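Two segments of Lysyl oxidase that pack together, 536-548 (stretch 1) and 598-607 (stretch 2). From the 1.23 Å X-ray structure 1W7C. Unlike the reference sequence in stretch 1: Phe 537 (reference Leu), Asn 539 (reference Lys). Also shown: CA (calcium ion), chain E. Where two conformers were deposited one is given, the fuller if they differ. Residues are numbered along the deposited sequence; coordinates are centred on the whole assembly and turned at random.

Stretch 1 536-548: VFENEDFNGINWP
Stretch 2 (598-607) ARSNLFLTKH

What sets the register? Stretch 2 runs as a strand from Leu 602 to Lys 606, and irregular stretch 1 meets it antiparallel in a single bridge, Ile 545 with Leu 602, CA atoms 5.2 Å apart. Ile 545 N donates to Leu 602 O at 2.8 Å, and Leu 602 N to Ile 545 O at 3.0 Å. Ile 545 (chi1 m, chi2 t) extends CD1 to 3.5 Å from Leu 604 CD1, an apolar contact suited to branched aliphatic chains.

How does Asn 601, the most covered residue, serve? Its CB points toward stretch 1 (chi1 m, chi2 129°). Asn 601 OD1 accepts from Trp 547 N at 2.8 Å, Asn 601 N donates to Asn 546 OD1 at 2.8 Å, and Asn 601 CB sits over the Trp 547 five-membered ring, 4.0 Å from its centroid.

Why glycine at the turn? A type I turn, Asp 541 to Gly 544, ends with Gly 544 at phi 67°; an ideal CB would clash with Phe 603 CE2. Arg 599 NH2 donates to Phe 542 O at 2.8 Å, its guanidinium stacked on the Phe 542 ring.

What anchors the far end? Lys 606 N donates to Glu 540 OE2 at 2.9 Å, while Glu 540 OE1 and OE2 each bind the calcium ion CA at 2.5 Å.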

ATOM      1  N   VAL A 536     -23.771  -8.641  11.551  1.00 18.47           N
ATOM      2  CA  VAL A 536     -24.139  -9.192  10.244  1.00 18.66           C
ATOM      3  C   VAL A 536     -24.796  -8.116   9.399  1.00 16.25           C
ATOM      4  O   VAL A 536     -25.654  -7.414   9.870  1.00 19.13           O
ATOM      5  CB  VAL A 536     -25.103 -10.350  10.409  1.00 19.10           C
ATOM      6  CG1 VAL A 536     -25.545 -10.911   9.044  1.00 19.53           C
ATOM      7  CG2 VAL A 536     -24.474 -11.426  11.251  1.00 20.67           C
ATOM      8  N   PHE A 537     -24.351  -7.988   8.149  1.00 17.47           N
ATOM      9  CA  PHE A 537     -25.013  -7.133   7.152  1.00 18.04           C
ATOM     10  C   PHE A 537     -26.220  -7.928   6.627  1.00 17.41           C
ATOM     11  O   PHE A 537     -26.089  -8.753   5.722  1.00 17.86           O
ATOM     12  CB  PHE A 537     -24.050  -6.775   6.013  1.00 19.12           C
ATOM     13  CG  PHE A 537     -22.975  -5.809   6.392  1.00 20.22           C
ATOM     14  CD1 PHE A 537     -21.679  -6.218   6.468  1.00 19.53           C
ATOM     15  CD2 PHE A 537     -23.236  -4.468   6.554  1.00 24.38           C
ATOM     16  CE1 PHE A 537     -20.674  -5.358   6.800  1.00 24.04           C
ATOM     17  CE2 PHE A 537     -22.201  -3.584   6.840  1.00 24.38           C
ATOM     18  CZ  PHE A 537     -20.940  -4.036   6.991  1.00 22.91           C
ATOM     19  N   GLU A 538     -27.382  -7.724   7.247  1.00 17.33           N
ATOM     20  CA  GLU A 538     -28.546  -8.569   6.982  1.00 20.20           C
ATOM     21  C   GLU A 538     -29.213  -8.299   5.639  1.00 18.11           C
ATOM     22  O   GLU A 538     -29.846  -9.190   5.100  1.00 19.11           O
ATOM     23  CB  GLU A 538     -29.570  -8.434   8.126  1.00 23.47           C
ATOM     24  CG  GLU A 538     -29.032  -8.940   9.447  1.00 27.11           C
ATOM     25  CD  GLU A 538     -30.071  -9.000  10.556  1.00 39.51           C
ATOM     26  OE1 GLU A 538     -31.227  -8.585  10.345  1.00 50.93           O
ATOM     27  OE2 GLU A 538     -29.717  -9.478  11.641  1.00 48.16           O
ATOM     28  N   ASN A 539     -29.093  -7.064   5.142  1.00 18.18           N
ATOM     29  CA  ASN A 539     -29.848  -6.582   3.987  1.00 16.70           C
ATOM     30  C   ASN A 539     -28.957  -5.719   3.140  1.00 17.13           C
ATOM     31  O   ASN A 539     -28.021  -5.120   3.655  1.00 19.31           O
ATOM     32  CB  ASN A 539     -31.084  -5.734   4.383  1.00 22.81           C
ATOM     33  CG  ASN A 539     -32.129  -6.515   5.067  1.00 23.01           C
ATOM     34  OD1 ASN A 539     -31.998  -6.813   6.249  1.00 26.51           O
ATOM     35  ND2 ASN A 539     -33.200  -6.869   4.339  1.00 23.94           N
ATOM     36  N   GLU A 540     -29.266  -5.618   1.859  1.00 16.33           N
ATOM     37  CA  GLU A 540     -28.605  -4.660   0.996  1.00 16.34           C
ATOM     38  C   GLU A 540     -28.853  -3.252   1.578  1.00 15.29           C
ATOM     39  O   GLU A 540     -29.979  -2.888   1.907  1.00 18.79           O
ATOM     40  CB  GLU A 540     -29.183  -4.746  -0.417  1.00 14.54           C
ATOM     41  CG  GLU A 540     -28.916  -6.049  -1.100  1.00 15.11           C
ATOM     42  CD  GLU A 540     -29.640  -6.213  -2.430  1.00 14.90           C
ATOM     43  OE1 GLU A 540     -30.746  -5.627  -2.583  1.00 15.28           O
ATOM     44  OE2 GLU A 540     -29.085  -6.935  -3.305  1.00 14.65           O
ATOM     45  N   ASP A 541     -27.777  -2.472   1.635  1.00 16.36           N
ATOM     46  CA  ASP A 541     -27.820  -1.109   2.188  1.00 17.29           C
ATOM     47  C   ASP A 541     -27.669  -0.126   1.026  1.00 16.31           C
ATOM     48  O   ASP A 541     -26.665  -0.139   0.318  1.00 16.67           O
ATOM     49  CB  ASP A 541     -26.713  -0.948   3.234  0.70 17.87           C
ATOM     50  CG  ASP A 541     -26.815   0.334   4.010  0.70 22.30           C
ATOM     51  OD1 ASP A 541     -27.485   1.317   3.561  0.70 18.81           O
ATOM     52  OD2 ASP A 541     -26.289   0.410   5.134  0.70 21.78           O
ATOM     53  N   PHE A 542     -28.665   0.715   0.801  1.00 16.66           N
ATOM     54  CA  PHE A 542     -28.610   1.685  -0.279  1.00 16.62           C
ATOM     55  C   PHE A 542     -27.403   2.615  -0.161  1.00 17.69           C
ATOM     56  O   PHE A 542     -26.876   3.074  -1.146  1.00 17.19           O
ATOM     57  CB  PHE A 542     -29.892   2.515  -0.297  1.00 16.95           C
ATOM     58  CG  PHE A 542     -29.990   3.413  -1.481  1.00 20.55           C
ATOM     59  CD1 PHE A 542     -30.424   2.925  -2.699  1.00 22.51           C
ATOM     60  CD2 PHE A 542     -29.586   4.730  -1.395  1.00 24.85           C
ATOM     61  CE1 PHE A 542     -30.471   3.738  -3.799  1.00 28.60           C
ATOM     62  CE2 PHE A 542     -29.622   5.566  -2.519  1.00 34.08           C
ATOM     63  CZ  PHE A 542     -30.084   5.075  -3.702  1.00 30.78           C
ATOM     64  N   ASN A 543     -26.983   2.895   1.068  1.00 16.20           N
ATOM     65  CA  ASN A 543     -25.860   3.791   1.339  1.00 17.15           C
ATOM     66  C   ASN A 543     -24.504   3.184   1.005  1.00 16.99           C
ATOM     67  O   ASN A 543     -23.493   3.888   0.979  1.00 18.89           O
ATOM     68  CB  ASN A 543     -25.856   4.211   2.820  1.00 19.03           C
ATOM     69  CG  ASN A 543     -27.032   5.047   3.189  1.00 25.86           C
ATOM     70  OD1 ASN A 543     -27.616   5.722   2.360  1.00 28.14           O
ATOM     71  ND2 ASN A 543     -27.376   5.020   4.456  1.00 35.32           N
ATOM     72  N   GLY A 544     -24.421   1.866   0.758  1.00 15.99           N
ATOM     73  CA  GLY A 544     -23.151   1.181   0.642  1.00 16.35           C
ATOM     74  C   GLY A 544     -22.403   1.159   1.956  1.00 17.44           C
ATOM     75  O   GLY A 544     -22.954   1.476   3.013  1.00 19.05           O
ATOM     76  N   ILE A 545     -21.151   0.778   1.871  1.00 15.81           N
ATOM     77  CA  ILE A 545     -20.272   0.657   2.993  1.00 14.46           C
ATOM     78  C   ILE A 545     -19.074   1.547   2.730  1.00 15.18           C
ATOM     79  O   ILE A 545     -18.453   1.455   1.679  1.00 17.75           O
ATOM     80  CB  ILE A 545     -19.806  -0.795   3.183  1.00 18.99           C
ATOM     81  CG1 ILE A 545     -20.983  -1.671   3.587  1.00 24.21           C
ATOM     82  CG2 ILE A 545     -18.659  -0.893   4.213  1.00 28.03           C
ATOM     83  CD1 ILE A 545     -20.779  -3.122   3.359  1.00 33.09           C
ATOM     84  N   ASN A 546     -18.722   2.390   3.703  1.00 15.38           N
ATOM     85  CA  ASN A 546     -17.485   3.139   3.652  1.00 14.85           C
ATOM     86  C   ASN A 546     -16.532   2.582   4.699  1.00 17.09           C
ATOM     87  O   ASN A 546     -16.970   2.182   5.778  1.00 16.80           O
ATOM     88  CB  ASN A 546     -17.755   4.621   3.864  1.00 16.00           C
ATOM     89  CG  ASN A 546     -18.477   5.251   2.657  1.00 15.51           C
ATOM     90  OD1 ASN A 546     -18.213   4.866   1.503  1.00 15.94           O
ATOM     91  ND2 ASN A 546     -19.302   6.224   2.908  1.00 18.52           N
ATOM     92  N   TRP A 547     -15.258   2.514   4.349  1.00 14.87           N
ATOM     93  CA  TRP A 547     -14.274   1.982   5.284  1.00 14.67           C
ATOM     94  C   TRP A 547     -14.314   2.777   6.620  1.00 14.63           C
ATOM     95  O   TRP A 547     -14.516   3.991   6.630  1.00 15.79           O
ATOM     96  CB  TRP A 547     -12.877   2.004   4.654  1.00 15.67           C
ATOM     97  CG  TRP A 547     -12.799   1.191   3.395  1.00 15.95           C
ATOM     98  CD1 TRP A 547     -12.430   1.632   2.146  1.00 14.36           C
ATOM     99  CD2 TRP A 547     -13.027  -0.227   3.257  1.00 15.98           C
ATOM    100  NE1 TRP A 547     -12.501   0.603   1.252  1.00 15.67           N
ATOM    101  CE2 TRP A 547     -12.879  -0.541   1.901  1.00 15.34           C
ATOM    102  CE3 TRP A 547     -13.387  -1.249   4.140  1.00 17.73           C
ATOM    103  CZ2 TRP A 547     -12.958  -1.856   1.413  1.00 17.95           C
ATOM    104  CZ3 TRP A 547     -13.513  -2.548   3.653  1.00 19.12           C
ATOM    105  CH2 TRP A 547     -13.337  -2.826   2.309  1.00 18.76           C
ATOM    106  N   PRO A 548     -14.152   2.091   7.752  1.00 14.73           N
ATOM    107  CA  PRO A 548     -14.427   2.691   9.057  1.00 16.27           C
ATOM    108  C   PRO A 548     -13.345   3.693   9.484  1.00 15.40           C
ATOM    109  O   PRO A 548     -12.147   3.556   9.132  1.00 15.80           O
ATOM    110  CB  PRO A 548     -14.419   1.487  10.002  1.00 18.08           C
ATOM    111  CG  PRO A 548     -13.511   0.488   9.286  1.00 18.90           C
ATOM    112  CD  PRO A 548     -13.897   0.653   7.868  1.00 16.10           C
ATOM    113  N   ALA A 598     -20.323   4.779  -7.731  1.00 13.35           N
ATOM    114  CA  ALA A 598     -19.040   5.432  -7.419  1.00 13.16           C
ATOM    115  C   ALA A 598     -19.070   6.335  -6.181  1.00 12.75           C
ATOM    116  O   ALA A 598     -18.114   7.014  -5.896  1.00 13.92           O
ATOM    117  CB  ALA A 598     -18.537   6.182  -8.624  1.00 14.34           C
ATOM    118  N   ARG A 599     -20.148   6.247  -5.409  1.00 13.14           N
ATOM    119  CA  ARG A 599     -20.452   7.167  -4.329  1.00 13.76           C
ATOM    120  C   ARG A 599     -20.125   6.669  -2.916  1.00 14.36           C
ATOM    121  O   ARG A 599     -20.194   7.471  -1.983  1.00 14.11           O
ATOM    122  CB  ARG A 599     -21.934   7.537  -4.367  1.00 13.90           C
ATOM    123  CG  ARG A 599     -22.900   6.350  -4.270  1.00 14.56           C
ATOM    124  CD  ARG A 599     -24.331   6.753  -4.491  1.00 14.99           C
ATOM    125  NE  ARG A 599     -25.220   5.582  -4.624  1.00 15.15           N
ATOM    126  CZ  ARG A 599     -25.765   4.955  -3.606  1.00 15.71           C
ATOM    127  NH1 ARG A 599     -25.600   5.370  -2.365  1.00 16.55           N
ATOM    128  NH2 ARG A 599     -26.550   3.929  -3.844  1.00 15.91           N
ATOM    129  N   SER A 600     -19.751   5.387  -2.801  1.00 13.15           N
ATOM    130  CA  SER A 600     -19.342   4.785  -1.537  1.00 12.79           C
ATOM    131  C   SER A 600     -18.152   3.909  -1.831  1.00 12.29           C
ATOM    132  O   SER A 600     -17.838   3.655  -2.981  1.00 13.56           O
ATOM    133  CB  SER A 600     -20.478   3.948  -0.940  1.00 14.21           C
ATOM    134  OG  SER A 600     -21.603   4.804  -0.758  1.00 15.09           O
ATOM    135  N   ASN A 601     -17.481   3.414  -0.795  1.00 12.39           N
ATOM    136  CA  ASN A 601     -16.330   2.538  -1.032  1.00 12.49           C
ATOM    137  C   ASN A 601     -16.672   1.159  -1.614  1.00 12.40           C
ATOM    138  O   ASN A 601     -15.920   0.612  -2.407  1.00 13.05           O
ATOM    139  CB  ASN A 601     -15.501   2.350   0.239  1.00 12.64           C
ATOM    140  CG  ASN A 601     -14.845   3.606   0.737  1.00 13.82           C
ATOM    141  OD1 ASN A 601     -14.984   3.941   1.929  1.00 15.71           O
ATOM    142  ND2 ASN A 601     -14.107   4.279  -0.109  1.00 14.78           N
ATOM    143  N   LEU A 602     -17.801   0.595  -1.159  1.00 13.13           N
ATOM    144  CA  LEU A 602     -18.202  -0.725  -1.602  1.00 13.23           C
ATOM    145  C   LEU A 602     -19.697  -0.946  -1.370  1.00 13.65           C
ATOM    146  O   LEU A 602     -20.342  -0.290  -0.537  1.00 14.02           O
ATOM    147  CB  LEU A 602     -17.359  -1.829  -1.039  1.00 21.51           C
ATOM    148  CG  LEU A 602     -17.454  -2.717   0.157  1.00 35.87           C
ATOM    149  CD1 LEU A 602     -18.699  -3.478   0.330  1.00 24.11           C
ATOM    150  CD2 LEU A 602     -16.320  -3.747   0.015  1.00 28.57           C
ATOM    151  N   PHE A 603     -20.243  -1.860  -2.169  1.00 13.15           N
ATOM    152  CA  PHE A 603     -21.626  -2.268  -2.044  1.00 13.23           C
ATOM    153  C   PHE A 603     -21.696  -3.780  -2.031  1.00 13.18           C
ATOM    154  O   PHE A 603     -20.926  -4.460  -2.700  1.00 14.78           O
ATOM    155  CB  PHE A 603     -22.445  -1.783  -3.244  1.00 14.04           C
ATOM    156  CG  PHE A 603     -22.653  -0.286  -3.282  1.00 12.89           C
ATOM    157  CD1 PHE A 603     -21.717   0.540  -3.903  1.00 14.08           C
ATOM    158  CD2 PHE A 603     -23.731   0.285  -2.686  1.00 13.81           C
ATOM    159  CE1 PHE A 603     -21.903   1.917  -3.896  1.00 14.99           C
ATOM    160  CE2 PHE A 603     -23.929   1.647  -2.701  1.00 16.12           C
ATOM    161  CZ  PHE A 603     -22.997   2.479  -3.282  1.00 15.23           C
ATOM    162  N   LEU A 604     -22.626  -4.307  -1.240  1.00 13.48           N
ATOM    163  CA  LEU A 604     -22.915  -5.762  -1.214  1.00 13.88           C
ATOM    164  C   LEU A 604     -24.295  -6.008  -1.760  1.00 13.92           C
ATOM    165  O   LEU A 604     -25.257  -5.355  -1.301  1.00 15.97           O
ATOM    166  CB  LEU A 604     -22.860  -6.241   0.240  1.00 15.42           C
ATOM    167  CG  LEU A 604     -21.506  -6.052   0.931  1.00 15.34           C
ATOM    168  CD1 LEU A 604     -21.622  -6.398   2.410  1.00 21.32           C
ATOM    169  CD2 LEU A 604     -20.405  -6.874   0.317  1.00 18.02           C
ATOM    170  N   THR A 605     -24.427  -6.890  -2.749  1.00 13.59           N
ATOM    171  CA  THR A 605     -25.724  -7.213  -3.303  1.00 14.21           C
ATOM    172  C   THR A 605     -25.930  -8.703  -3.417  1.00 13.63           C
ATOM    173  O   THR A 605     -24.977  -9.499  -3.397  1.00 13.67           O
ATOM    174  CB  THR A 605     -25.928  -6.595  -4.684  1.00 14.71           C
ATOM    175  OG1 THR A 605     -25.007  -7.206  -5.609  1.00 14.70           O
ATOM    176  CG2 THR A 605     -25.692  -5.064  -4.676  1.00 15.54           C
ATOM    177  N   LYS A 606     -27.187  -9.097  -3.596  1.00 14.25           N
ATOM    178  CA  LYS A 606     -27.537 -10.468  -3.928  1.00 14.28           C
ATOM    179  C   LYS A 606     -27.205 -10.719  -5.387  1.00 14.33           C
ATOM    180  O   LYS A 606     -27.648  -9.999  -6.263  1.00 14.76           O
ATOM    181  CB  LYS A 606     -29.013 -10.712  -3.604  1.00 16.19           C
ATOM    182  CG  LYS A 606     -29.571 -12.024  -4.057  1.00 18.94           C
ATOM    183  CD  LYS A 606     -31.096 -12.081  -3.781  1.00 25.87           C
ATOM    184  CE  LYS A 606     -31.750 -13.292  -4.281  1.00 42.09           C
ATOM    185  NZ  LYS A 606     -33.133 -13.278  -3.812  1.00 39.38           N
ATOM    186  N   HIS A 607     -26.482 -11.787  -5.647  1.00 14.38           N
ATOM    187  CA  HIS A 607     -26.096 -12.134  -7.005  1.00 14.07           C
ATOM    188  C   HIS A 607     -27.321 -12.321  -7.882  1.00 15.39           C
ATOM    189  O   HIS A 607     -28.256 -13.013  -7.486  1.00 15.54           O
ATOM    190  CB  HIS A 607     -25.312 -13.431  -7.059  1.00 14.73           C
ATOM    191  CG  HIS A 607     -24.886 -13.789  -8.446  1.00 15.61           C
ATOM    192  ND1 HIS A 607     -25.705 -14.464  -9.324  1.00 17.13           N
ATOM    193  CD2 HIS A 607     -23.794 -13.427  -9.149  1.00 15.65           C
ATOM    194  CE1 HIS A 607     -25.109 -14.536 -10.504  1.00 17.95           C
ATOM    195  NE2 HIS A 607     -23.927 -13.940 -10.416  1.00 16.45           N
TER
HETATM  196 CA    CA E 803     -30.891  -6.486  -4.904  1.00 15.06          CA
HETATM  197  O   HOH W   1     -24.282  -1.948  -0.002  1.00 31.61           O
HETATM  198  O   HOH W   2     -25.295  -3.726   0.923  1.00 31.65           O
HETATM  199  O   HOH W   3     -20.713   7.678   0.784  1.00 17.62           O
HETATM  200  O   HOH W   4     -13.832   5.400   4.150  1.00 41.08           O
HETATM  201  O   HOH W   5     -29.431  -7.824  -6.262  1.00 16.07           O
HETATM  202  O   HOH W   6     -31.966  -6.385  -7.068  1.00 16.73           O